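Local coordinates for peptidoglycan-recognition protein-LC isoform LCa (Drosophila melanogaster, PDB 2F2L) that forms the extracellular domain of a membrane receptor that activates the imd/Relish immune pathway in response to peptidoglycan of Gram-negative bacteria, at residues V24-E35 with Q96-F106; P134-K143 with Y157-S167. All coordinates share one frame; numbering follows the deposited sequence.

Interaction 1: V24-E35 with Q96-F106; sequences VGLVIALPTNSE and QSLSFAYIGSF
Gln-96 O meets Gly-25 N through a water that accepts from the amide and donates to the carbonyl. The two segments are central parallel strands of the amidase-like sheet. Ser-97 lays CB and OG against CD1 of Ile-28, while its OG bonds to Tyr-93 O and His-87. Leu-98 opens the parallel ladder, its N bonding to Leu-26 O at 3.1 Å; its CD1 touches Val-24 CG2. Ser-99 CB lies 3.7 Å from Leu-30 CD1. Phe-100 lies flat under a methyl: Val-27 CG1 sits 3.7 Å from the ring centroid, a CH-pi contact nearly on the ring normal. Val-27 CG1 is anti to the backbone N (chi1 -180°), which sets it over that face. The Tyr-102 ring presents its edge to Leu-30 O, and its OH bonds to Thr-119. Past the strands, Gly-104 N donates to Thr-32 OG1 (2.9 Å, 167° at the hydrogen). Phe-106 offers its edge to Pro-31 CB. Thr-32 OG1 donates to Ser-34 OG (2.8 Å), which in turn donates to Glu-35 O. The Gly-104 bond extends the tie between the two segments past the strands; the hydroxyl bonds within 24-35 hold Thr-32 OG1 turned to receive it.

Interaction 2: P134-K143 with Y157-S167; sequences PSYRFTASSK and YASFANWTHWS. With HSQ (2-acetylamino-2-deoxy-alpha-L-idopyranose), chain D.
Tyr-136 and His-165 stack where the C-terminal tail runs along strand 136-140, the outermost strand at one side of the mixed sheet in this amidase-like domain. The tail adds a single beta bridge, Phe-138 with Trp-166. Phe-138 N donates to His-165 O, and Ser-167 N to Phe-138 O. His-165 also uses its ring, with ND1 donating to Tyr-136 O at 2.6 Å. That oxygen lies close to the imidazole plane, so the bond holds the ring's rotation.

Ring contacts do much of the rest. Tyr-136 and His-165 form an offset stack, centroids 3.8 Å apart and planes 3° from parallel. Tyr-136 CG sits between the backbone N and carbonyl carbon (chi1 67°), which brings the phenol over the imidazole. Phe-138, Phe-160 and Trp-166 make an aromatic cluster. Phe-138 turns its edge to the face of Phe-160, and receives the edge of the Trp-166 six-membered ring on its own face, planes at 88°. Thr-139 CA lies over a face of Trp-166. Ala-140 CB stands over the Tyr-157 ring, 3.4 Å from its centroid; the Tyr-157 OH bonds to Phe-151 O.

Polar side chains gather at the chain end. The terminal carboxylate of Ser-167 takes Thr-139 OG1 on OXT (2.6 Å) and Lys-143 NZ on O (3.0 Å). The lysine probably offsets its negative charge. Arg-137 runs its extended chain past Ser-167 CB, and its NE is buried with no partner in the model.

At the turn from Phe-160 to Trp-163, Asn-162 carries a sugar, its ND2 bonded covalently to HSQ C1 at 1.5 Å.

Strand 24-31 lies between strands 98-102 and 136-140 in the sheet: it pairs with the first in interaction 1, and the second receives the tail in interaction 2. The centres are 11 Å apart. Ala-29 N to Thr-139 O and Gly-25 O to Arg-137 N, each 2.9 Å, are probable hydrogen bonds across the join. Helix 113-128 packs on both, with Leu-123 touching Val-27, Phe-100 and Tyr-136. In interaction 1 the side chain of Glu-35 is about 12 Å from the bound muropeptide. Thr-32 and Ser-34 touch Leu-50 of helix 40-57, which also carries pocket residues Arg-48, Leu-49, Thr-52 and Glu-56.

Interaction 1: V24-E35 with Q96-F106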
loop_
_atom_site.group_PDB
_atom_site.type_symbol
_atom_site.label_atom_id
_atom_site.label_comp_id
_atom_site.label_asym_id
_atom_site.label_seq_id
_atom_site.Cartn_x
_atom_site.Cartn_y
_atom_site.Cartn_z
ATOM N N VAL A 24 1.386 13.399 -24.155
ATOM C CA VAL A 24 0.151 12.740 -24.611
ATOM C C VAL A 24 -0.878 13.768 -25.070
ATOM O O VAL A 24 -0.932 14.896 -24.552
ATOM C CB VAL A 24 -0.488 11.791 -23.530
ATOM C CG1 VAL A 24 0.517 10.718 -23.085
ATOM C CG2 VAL A 24 -1.056 12.550 -22.342
ATOM N N GLY A 25 -1.699 13.374 -26.037
ATOM C CA GLY A 25 -2.780 14.228 -26.532
ATOM C C GLY A 25 -4.124 13.883 -25.914
ATOM O O GLY A 25 -5.140 14.521 -26.206
ATOM N N LEU A 26 -4.123 12.885 -25.037
ATOM C CA LEU A 26 -5.364 12.342 -24.492
ATOM C C LEU A 26 -5.260 12.044 -22.991
ATOM O O LEU A 26 -4.321 11.380 -22.541
ATOM C CB LEU A 26 -5.720 11.067 -25.242
ATOM C CG LEU A 26 -7.019 10.360 -24.855
ATOM C CD1 LEU A 26 -8.211 11.233 -25.155
ATOM C CD2 LEU A 26 -7.121 9.041 -25.605
ATOM N N VAL A 27 -6.231 12.529 -22.232
ATOM C CA VAL A 27 -6.346 12.238 -20.803
ATOM C C VAL A 27 -7.714 11.610 -20.576
ATOM O O VAL A 27 -8.727 12.137 -21.063
ATOM C CB VAL A 27 -6.176 13.519 -19.943
ATOM C CG1 VAL A 27 -6.286 13.201 -18.447
ATOM C CG2 VAL A 27 -4.852 14.165 -20.246
ATOM N N ILE A 28 -7.755 10.483 -19.860
ATOM C CA ILE A 28 -8.983 9.690 -19.702
ATOM C C ILE A 28 -9.432 9.634 -18.246
ATOM O O ILE A 28 -8.633 9.311 -17.334
ATOM C CB ILE A 28 -8.782 8.249 -20.222
ATOM C CG1 ILE A 28 -8.475 8.267 -21.725
ATOM C CG2 ILE A 28 -10.025 7.400 -19.991
ATOM C CD1 ILE A 28 -7.846 6.986 -22.229
ATOM N N ALA A 29 -10.708 9.946 -18.021
ATOM C CA ALA A 29 -11.279 9.898 -16.680
ATOM C C ALA A 29 -11.979 8.559 -16.447
ATOM O O ALA A 29 -12.600 8.010 -17.353
ATOM C CB ALA A 29 -12.226 11.058 -16.452
ATOM N N LEU A 30 -11.819 8.020 -15.246
ATOM C CA LEU A 30 -12.419 6.748 -14.877
ATOM C C LEU A 30 -12.847 6.772 -13.402
ATOM O O LEU A 30 -12.241 7.466 -12.591
ATOM C CB LEU A 30 -11.445 5.574 -15.074
ATOM C CG LEU A 30 -10.671 5.394 -16.379
ATOM C CD1 LEU A 30 -9.281 5.991 -16.279
ATOM C CD2 LEU A 30 -10.569 3.925 -16.727
ATOM N N PRO A 31 -13.884 5.998 -13.054
ATOM C CA PRO A 31 -14.208 5.773 -11.649
ATOM C C PRO A 31 -13.376 4.611 -11.092
ATOM O O PRO A 31 -12.982 3.722 -11.848
ATOM C CB PRO A 31 -15.688 5.400 -11.706
ATOM C CG PRO A 31 -15.801 4.658 -13.002
ATOM C CD PRO A 31 -14.814 5.292 -13.945
ATOM N N THR A 32 -13.106 4.599 -9.793
ATOM C CA THR A 32 -12.432 3.428 -9.214
ATOM C C THR A 32 -13.456 2.337 -8.875
ATOM O O THR A 32 -13.097 1.167 -8.709
ATOM C CB THR A 32 -11.586 3.788 -7.949
ATOM O OG1 THR A 32 -12.423 4.386 -6.951
ATOM C CG2 THR A 32 -10.473 4.724 -8.300
ATOM N N ASN A 33 -14.728 2.732 -8.770
ATOM C CA ASN A 33 -15.804 1.878 -8.252
ATOM C C ASN A 33 -15.507 1.266 -6.890
ATOM O O ASN A 33 -15.986 0.185 -6.560
ATOM C CB ASN A 33 -16.184 0.802 -9.282
ATOM C CG ASN A 33 -16.755 1.401 -10.549
ATOM O OD1 ASN A 33 -17.538 2.349 -10.484
ATOM N ND2 ASN A 33 -16.355 0.868 -11.711
ATOM N N SER A 34 -14.729 1.984 -6.089
ATOM C CA SER A 34 -14.510 1.661 -4.701
ATOM C C SER A 34 -15.383 2.622 -3.903
ATOM O O SER A 34 -15.918 3.584 -4.464
ATOM C CB SER A 34 -13.035 1.857 -4.338
ATOM O OG SER A 34 -12.652 3.225 -4.385
ATOM N N GLU A 35 -15.524 2.375 -2.605
ATOM C CA GLU A 35 -16.037 3.396 -1.693
ATOM C C GLU A 35 -15.210 4.666 -1.840
ATOM O O GLU A 35 -14.054 4.610 -2.243
ATOM C CB GLU A 35 -15.986 2.910 -0.243
ATOM C CG GLU A 35 -17.203 2.099 0.168
ATOM C CD GLU A 35 -16.959 1.235 1.390
ATOM O OE1 GLU A 35 -17.582 1.489 2.445
ATOM O OE2 GLU A 35 -16.141 0.292 1.292
ATOM N N GLN A 96 -1.077 5.869 -25.373
ATOM C CA GLN A 96 -1.262 7.220 -25.915
ATOM C C GLN A 96 -2.115 8.116 -25.020
ATOM O O GLN A 96 -2.702 9.094 -25.484
ATOM C CB GLN A 96 -1.877 7.116 -27.308
ATOM C CG GLN A 96 -0.991 6.369 -28.270
ATOM C CD GLN A 96 -1.557 6.302 -29.652
ATOM O OE1 GLN A 96 -1.191 7.107 -30.509
ATOM N NE2 GLN A 96 -2.445 5.336 -29.898
ATOM N N SER A 97 -2.151 7.812 -23.726
ATOM C CA SER A 97 -2.972 8.581 -22.790
ATOM C C SER A 97 -2.389 8.575 -21.388
ATOM O O SER A 97 -1.462 7.827 -21.090
ATOM C CB SER A 97 -4.409 8.037 -22.747
ATOM O OG SER A 97 -4.459 6.674 -22.317
ATOM N N LEU A 98 -2.930 9.458 -20.556
ATOM C CA LEU A 98 -2.774 9.403 -19.119
ATOM C C LEU A 98 -4.162 9.181 -18.557
ATOM O O LEU A 98 -5.164 9.625 -19.147
ATOM C CB LEU A 98 -2.226 10.719 -18.581
ATOM C CG LEU A 98 -0.754 11.030 -18.834
ATOM C CD1 LEU A 98 -0.516 12.499 -18.561
ATOM C CD2 LEU A 98 0.201 10.153 -17.980
ATOM N N SER A 99 -4.223 8.483 -17.426
ATOM C CA SER A 99 -5.480 8.211 -16.744
ATOM C C SER A 99 -5.561 8.909 -15.384
ATOM O O SER A 99 -4.593 8.906 -14.611
ATOM C CB SER A 99 -5.696 6.713 -16.560
ATOM O OG SER A 99 -4.628 6.088 -15.866
ATOM N N PHE A 100 -6.710 9.540 -15.134
ATOM C CA PHE A 100 -7.056 10.104 -13.832
ATOM C C PHE A 100 -8.218 9.269 -13.329
ATOM O O PHE A 100 -9.294 9.297 -13.916
ATOM C CB PHE A 100 -7.544 11.566 -13.899
ATOM C CG PHE A 100 -6.519 12.572 -14.362
ATOM C CD1 PHE A 100 -5.198 12.239 -14.607
ATOM C CD2 PHE A 100 -6.906 13.895 -14.543
ATOM C CE1 PHE A 100 -4.285 13.204 -15.019
ATOM C CE2 PHE A 100 -6.002 14.848 -14.965
ATOM C CZ PHE A 100 -4.698 14.510 -15.204
ATOM N N ALA A 101 -8.001 8.530 -12.246
ATOM C CA ALA A 101 -9.068 7.741 -11.637
ATOM C C ALA A 101 -9.659 8.527 -10.464
ATOM O O ALA A 101 -8.927 9.091 -9.648
ATOM C CB ALA A 101 -8.544 6.423 -11.159
ATOM N N TYR A 102 -10.984 8.548 -10.383
ATOM C CA TYR A 102 -11.685 9.281 -9.339
ATOM C C TYR A 102 -12.092 8.265 -8.283
ATOM O O TYR A 102 -12.752 7.284 -8.584
ATOM C CB TYR A 102 -12.856 10.089 -9.961
ATOM C CG TYR A 102 -12.277 11.234 -10.767
ATOM C CD1 TYR A 102 -12.129 12.491 -10.203
ATOM C CD2 TYR A 102 -11.737 11.018 -12.035
ATOM C CE1 TYR A 102 -11.543 13.536 -10.909
ATOM C CE2 TYR A 102 -11.132 12.047 -12.747
ATOM C CZ TYR A 102 -11.038 13.306 -12.181
ATOM O OH TYR A 102 -10.421 14.328 -12.878
ATOM N N ILE A 103 -11.641 8.481 -7.050
ATOM C CA ILE A 103 -11.880 7.506 -5.984
ATOM C C ILE A 103 -13.335 7.566 -5.536
ATOM O O ILE A 103 -13.773 8.546 -4.947
ATOM C CB ILE A 103 -10.955 7.699 -4.789
ATOM C CG1 ILE A 103 -9.498 7.615 -5.249
ATOM C CG2 ILE A 103 -11.258 6.649 -3.702
ATOM C CD1 ILE A 103 -8.508 8.081 -4.231
ATOM N N GLY A 104 -14.069 6.498 -5.825
ATOM C CA GLY A 104 -15.494 6.439 -5.537
ATOM C C GLY A 104 -16.259 5.759 -6.655
ATOM O O GLY A 104 -15.679 5.172 -7.556
ATOM N N SER A 105 -17.578 5.857 -6.576
ATOM C CA SER A 105 -18.495 5.343 -7.586
ATOM C C SER A 105 -19.432 6.504 -7.925
ATOM O O SER A 105 -19.996 7.112 -7.011
ATOM C CB SER A 105 -19.287 4.163 -7.023
ATOM O OG SER A 105 -20.012 3.511 -8.063
ATOM N N PHE A 106 -19.573 6.831 -9.212
ATOM C CA PHE A 106 -20.208 8.097 -9.606
ATOM C C PHE A 106 -21.269 7.953 -10.685
ATOM O O PHE A 106 -21.346 8.770 -11.595
ATOM C CB PHE A 106 -19.152 9.090 -10.074
ATOM C CG PHE A 106 -18.034 9.272 -9.109
ATOM C CD1 PHE A 106 -18.133 10.198 -8.080
ATOM C CD2 PHE A 106 -16.879 8.503 -9.215
ATOM C CE1 PHE A 106 -17.092 10.360 -7.174
ATOM C CE2 PHE A 106 -15.840 8.664 -8.320
ATOM C CZ PHE A 106 -15.939 9.590 -7.297
HETATM O O HOH W 1 -1.827 10.858 -27.233
HETATM O O HOH W 2 -18.905 4.731 -11.113
HETATM O O HOH W 3 -19.961 1.027 -8.550
#

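Interaction 2: P134-K143 with Y157-S167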
loop_
_atom_site.group_PDB
_atom_site.type_symbol
_atom_site.label_atom_id
_atom_site.label_comp_id
_atom_site.label_asym_id
_atom_site.label_seq_id
_atom_site.Cartn_x
_atom_site.Cartn_y
_atom_site.Cartn_z
ATOM N N PRO A 134 -0.563 20.881 -25.206
ATOM C CA PRO A 134 -1.485 22.010 -24.991
ATOM C C PRO A 134 -2.882 21.799 -25.593
ATOM O O PRO A 134 -3.858 22.270 -25.036
ATOM C CB PRO A 134 -0.775 23.201 -25.661
ATOM C CG PRO A 134 0.660 22.841 -25.708
ATOM C CD PRO A 134 0.758 21.327 -25.688
ATOM N N SER A 135 -2.982 21.076 -26.701
ATOM C CA SER A 135 -4.271 20.859 -27.350
ATOM C C SER A 135 -4.881 19.516 -26.989
ATOM O O SER A 135 -5.518 18.888 -27.818
ATOM C CB SER A 135 -4.091 20.926 -28.867
ATOM O OG SER A 135 -3.330 19.808 -29.289
ATOM N N TYR A 136 -4.691 19.072 -25.750
ATOM C CA TYR A 136 -5.179 17.752 -25.330
ATOM C C TYR A 136 -6.699 17.656 -25.353
ATOM O O TYR A 136 -7.413 18.649 -25.179
ATOM C CB TYR A 136 -4.713 17.405 -23.914
ATOM C CG TYR A 136 -5.315 18.272 -22.824
ATOM C CD1 TYR A 136 -6.433 17.857 -22.111
ATOM C CD2 TYR A 136 -4.758 19.513 -22.499
ATOM C CE1 TYR A 136 -6.991 18.655 -21.122
ATOM C CE2 TYR A 136 -5.307 20.313 -21.509
ATOM C CZ TYR A 136 -6.426 19.884 -20.823
ATOM O OH TYR A 136 -6.962 20.679 -19.821
ATOM N N ARG A 137 -7.168 16.430 -25.529
ATOM C CA ARG A 137 -8.544 16.067 -25.284
ATOM C C ARG A 137 -8.659 15.357 -23.916
ATOM O O ARG A 137 -7.852 14.473 -23.584
ATOM C CB ARG A 137 -8.999 15.165 -26.427
ATOM C CG ARG A 137 -10.261 14.407 -26.181
ATOM C CD ARG A 137 -10.562 13.493 -27.377
ATOM N NE ARG A 137 -11.788 12.728 -27.160
ATOM C CZ ARG A 137 -12.147 11.647 -27.838
ATOM N NH1 ARG A 137 -11.355 11.139 -28.779
ATOM N NH2 ARG A 137 -13.304 11.059 -27.540
ATOM N N PHE A 138 -9.648 15.767 -23.123
ATOM C CA PHE A 138 -9.998 15.112 -21.852
ATOM C C PHE A 138 -11.335 14.416 -22.112
ATOM O O PHE A 138 -12.287 15.043 -22.599
ATOM C CB PHE A 138 -10.092 16.177 -20.751
ATOM C CG PHE A 138 -10.308 15.646 -19.338
ATOM C CD1 PHE A 138 -9.845 14.397 -18.933
ATOM C CD2 PHE A 138 -10.937 16.450 -18.397
ATOM C CE1 PHE A 138 -10.050 13.942 -17.631
ATOM C CE2 PHE A 138 -11.148 16.001 -17.085
ATOM C CZ PHE A 138 -10.689 14.746 -16.700
ATOM N N THR A 139 -11.408 13.113 -21.864
ATOM C CA THR A 139 -12.639 12.365 -22.159
ATOM C C THR A 139 -12.939 11.272 -21.150
ATOM O O THR A 139 -12.120 10.964 -20.296
ATOM C CB THR A 139 -12.614 11.751 -23.577
ATOM O OG1 THR A 139 -13.933 11.306 -23.933
ATOM C CG2 THR A 139 -11.676 10.609 -23.672
ATOM N N ALA A 140 -14.136 10.706 -21.273
ATOM C CA ALA A 140 -14.589 9.620 -20.434
ATOM C C ALA A 140 -14.143 8.306 -21.016
ATOM O O ALA A 140 -14.256 8.063 -22.235
ATOM C CB ALA A 140 -16.105 9.642 -20.310
ATOM N N SER A 141 -13.653 7.446 -20.133
ATOM C CA SER A 141 -13.367 6.072 -20.489
ATOM C C SER A 141 -14.577 5.392 -21.127
ATOM O O SER A 141 -14.419 4.578 -22.032
ATOM C CB SER A 141 -12.880 5.291 -19.262
ATOM O OG SER A 141 -13.883 5.211 -18.269
ATOM N N SER A 142 -15.780 5.755 -20.679
ATOM C CA SER A 142 -16.997 5.130 -21.171
ATOM C C SER A 142 -17.368 5.558 -22.593
ATOM O O SER A 142 -18.011 4.805 -23.313
ATOM C CB SER A 142 -18.175 5.430 -20.241
ATOM O OG SER A 142 -18.412 6.816 -20.168
ATOM N N LYS A 143 -16.989 6.771 -22.978
ATOM C CA LYS A 143 -17.198 7.243 -24.348
ATOM C C LYS A 143 -16.316 6.432 -25.299
ATOM O O LYS A 143 -16.740 6.059 -26.383
ATOM C CB LYS A 143 -16.895 8.746 -24.453
ATOM C CG LYS A 143 -16.802 9.286 -25.884
ATOM C CD LYS A 143 -17.137 10.784 -25.980
ATOM C CE LYS A 143 -16.979 11.300 -27.420
ATOM N NZ LYS A 143 -17.983 12.358 -27.803
ATOM N N TYR A 157 -18.799 12.230 -15.245
ATOM C CA TYR A 157 -18.506 12.777 -16.574
ATOM C C TYR A 157 -19.320 14.034 -16.895
ATOM O O TYR A 157 -18.827 14.925 -17.577
ATOM C CB TYR A 157 -18.726 11.721 -17.655
ATOM C CG TYR A 157 -17.953 10.442 -17.403
ATOM C CD1 TYR A 157 -16.600 10.476 -17.067
ATOM C CD2 TYR A 157 -18.570 9.195 -17.512
ATOM C CE1 TYR A 157 -15.884 9.314 -16.855
ATOM C CE2 TYR A 157 -17.859 8.021 -17.279
ATOM C CZ TYR A 157 -16.519 8.092 -16.952
ATOM O OH TYR A 157 -15.797 6.938 -16.722
ATOM N N ALA A 158 -20.547 14.097 -16.377
ATOM C CA ALA A 158 -21.409 15.277 -16.522
ATOM C C ALA A 158 -20.783 16.522 -15.894
ATOM O O ALA A 158 -21.024 17.636 -16.351
ATOM C CB ALA A 158 -22.776 15.010 -15.902
ATOM N N SER A 159 -19.963 16.317 -14.861
ATOM C CA SER A 159 -19.265 17.411 -14.175
ATOM C C SER A 159 -18.191 18.099 -15.030
ATOM O O SER A 159 -17.814 19.239 -14.746
ATOM C CB SER A 159 -18.646 16.898 -12.864
ATOM O OG SER A 159 -19.608 16.159 -12.110
ATOM N N PHE A 160 -17.702 17.411 -16.064
ATOM C CA PHE A 160 -16.715 17.975 -16.995
ATOM C C PHE A 160 -17.312 18.377 -18.344
ATOM O O PHE A 160 -16.607 18.878 -19.213
ATOM C CB PHE A 160 -15.600 16.962 -17.271
ATOM C CG PHE A 160 -14.915 16.463 -16.045
ATOM C CD1 PHE A 160 -14.277 17.342 -15.189
ATOM C CD2 PHE A 160 -14.885 15.108 -15.761
ATOM C CE1 PHE A 160 -13.626 16.882 -14.063
ATOM C CE2 PHE A 160 -14.237 14.636 -14.646
ATOM C CZ PHE A 160 -13.597 15.521 -13.792
ATOM N N ALA A 161 -18.611 18.176 -18.509
ATOM C CA ALA A 161 -19.262 18.335 -19.818
ATOM C C ALA A 161 -19.090 19.714 -20.462
ATOM O O ALA A 161 -18.994 19.810 -21.685
ATOM C CB ALA A 161 -20.745 17.973 -19.716
ATOM N N ASN A 162 -19.034 20.769 -19.654
ATOM C CA ASN A 162 -18.822 22.129 -20.175
ATOM C C ASN A 162 -17.369 22.618 -20.215
ATOM O O ASN A 162 -17.123 23.771 -20.547
ATOM C CB ASN A 162 -19.731 23.161 -19.467
ATOM C CG ASN A 162 -19.528 23.234 -17.948
ATOM O OD1 ASN A 162 -18.691 22.540 -17.368
ATOM N ND2 ASN A 162 -20.364 24.055 -17.296
ATOM N N TRP A 163 -16.400 21.743 -19.926
ATOM C CA TRP A 163 -14.992 22.138 -19.966
ATOM C C TRP A 163 -14.498 22.172 -21.404
ATOM O O TRP A 163 -14.822 21.292 -22.193
ATOM C CB TRP A 163 -14.125 21.172 -19.160
ATOM C CG TRP A 163 -14.324 21.238 -17.686
ATOM C CD1 TRP A 163 -15.427 21.694 -17.015
ATOM C CD2 TRP A 163 -13.397 20.805 -16.692
ATOM N NE1 TRP A 163 -15.234 21.578 -15.656
ATOM C CE2 TRP A 163 -13.995 21.035 -15.431
ATOM C CE3 TRP A 163 -12.113 20.238 -16.739
ATOM C CZ2 TRP A 163 -13.350 20.718 -14.230
ATOM C CZ3 TRP A 163 -11.475 19.929 -15.542
ATOM C CH2 TRP A 163 -12.095 20.166 -14.310
ATOM N N THR A 164 -13.687 23.172 -21.722
ATOM C CA THR A 164 -13.291 23.424 -23.110
ATOM C C THR A 164 -12.541 22.257 -23.767
ATOM O O THR A 164 -12.734 21.993 -24.951
ATOM C CB THR A 164 -12.450 24.722 -23.240
ATOM O OG1 THR A 164 -11.347 24.685 -22.335
ATOM C CG2 THR A 164 -13.288 25.944 -22.917
ATOM N N HIS A 165 -11.707 21.558 -23.004
ATOM C CA HIS A 165 -10.929 20.417 -23.529
ATOM C C HIS A 165 -11.676 19.066 -23.529
ATOM O O HIS A 165 -11.156 18.072 -24.026
ATOM C CB HIS A 165 -9.614 20.272 -22.749
ATOM C CG HIS A 165 -8.575 21.276 -23.124
ATOM N ND1 HIS A 165 -7.658 21.058 -24.128
ATOM C CD2 HIS A 165 -8.291 22.496 -22.615
ATOM C CE1 HIS A 165 -6.863 22.105 -24.231
ATOM N NE2 HIS A 165 -7.225 22.993 -23.323
ATOM N N TRP A 166 -12.893 19.043 -22.993
ATOM C CA TRP A 166 -13.674 17.814 -22.857
ATOM C C TRP A 166 -14.282 17.372 -24.186
ATOM O O TRP A 166 -14.821 18.186 -24.940
ATOM C CB TRP A 166 -14.779 18.001 -21.801
ATOM C CG TRP A 166 -15.595 16.785 -21.534
ATOM C CD1 TRP A 166 -16.837 16.506 -22.008
ATOM C CD2 TRP A 166 -15.226 15.688 -20.705
ATOM N NE1 TRP A 166 -17.265 15.291 -21.535
ATOM C CE2 TRP A 166 -16.286 14.765 -20.735
ATOM C CE3 TRP A 166 -14.083 15.381 -19.961
ATOM C CZ2 TRP A 166 -16.247 13.559 -20.027
ATOM C CZ3 TRP A 166 -14.050 14.188 -19.259
ATOM C CH2 TRP A 166 -15.118 13.292 -19.304
ATOM N N SER A 167 -14.176 16.077 -24.478
ATOM C CA SER A 167 -14.881 15.456 -25.606
ATOM C C SER A 167 -15.698 14.262 -25.106
ATOM O O SER A 167 -16.809 14.013 -25.593
ATOM C CB SER A 167 -13.898 14.980 -26.668
ATOM O OG SER A 167 -13.171 16.064 -27.228
ATOM O OXT SER A 167 -15.280 13.517 -24.204
HETATM C C1 HSQ D . -19.750 25.119 -16.525
HETATM C C2 HSQ D . -18.701 26.224 -16.536
HETATM C C3 HSQ D . -18.968 27.357 -15.525
HETATM C C4 HSQ D . -20.275 27.309 -14.714
HETATM C C5 HSQ D . -20.953 25.935 -14.661
HETATM C C6 HSQ D . -21.420 25.494 -13.274
HETATM C C7 HSQ D . -16.236 26.143 -16.608
HETATM C C8 HSQ D . -15.686 27.238 -15.727
HETATM N N2 HSQ D . -17.409 25.607 -16.244
HETATM O O3 HSQ D . -18.918 28.601 -16.203
HETATM O O4 HSQ D . -20.038 27.812 -13.417
HETATM O O5 HSQ D . -20.099 24.935 -15.166
HETATM O O6 HSQ D . -22.132 24.279 -13.417
HETATM O O7 HSQ D . -15.610 25.760 -17.606
#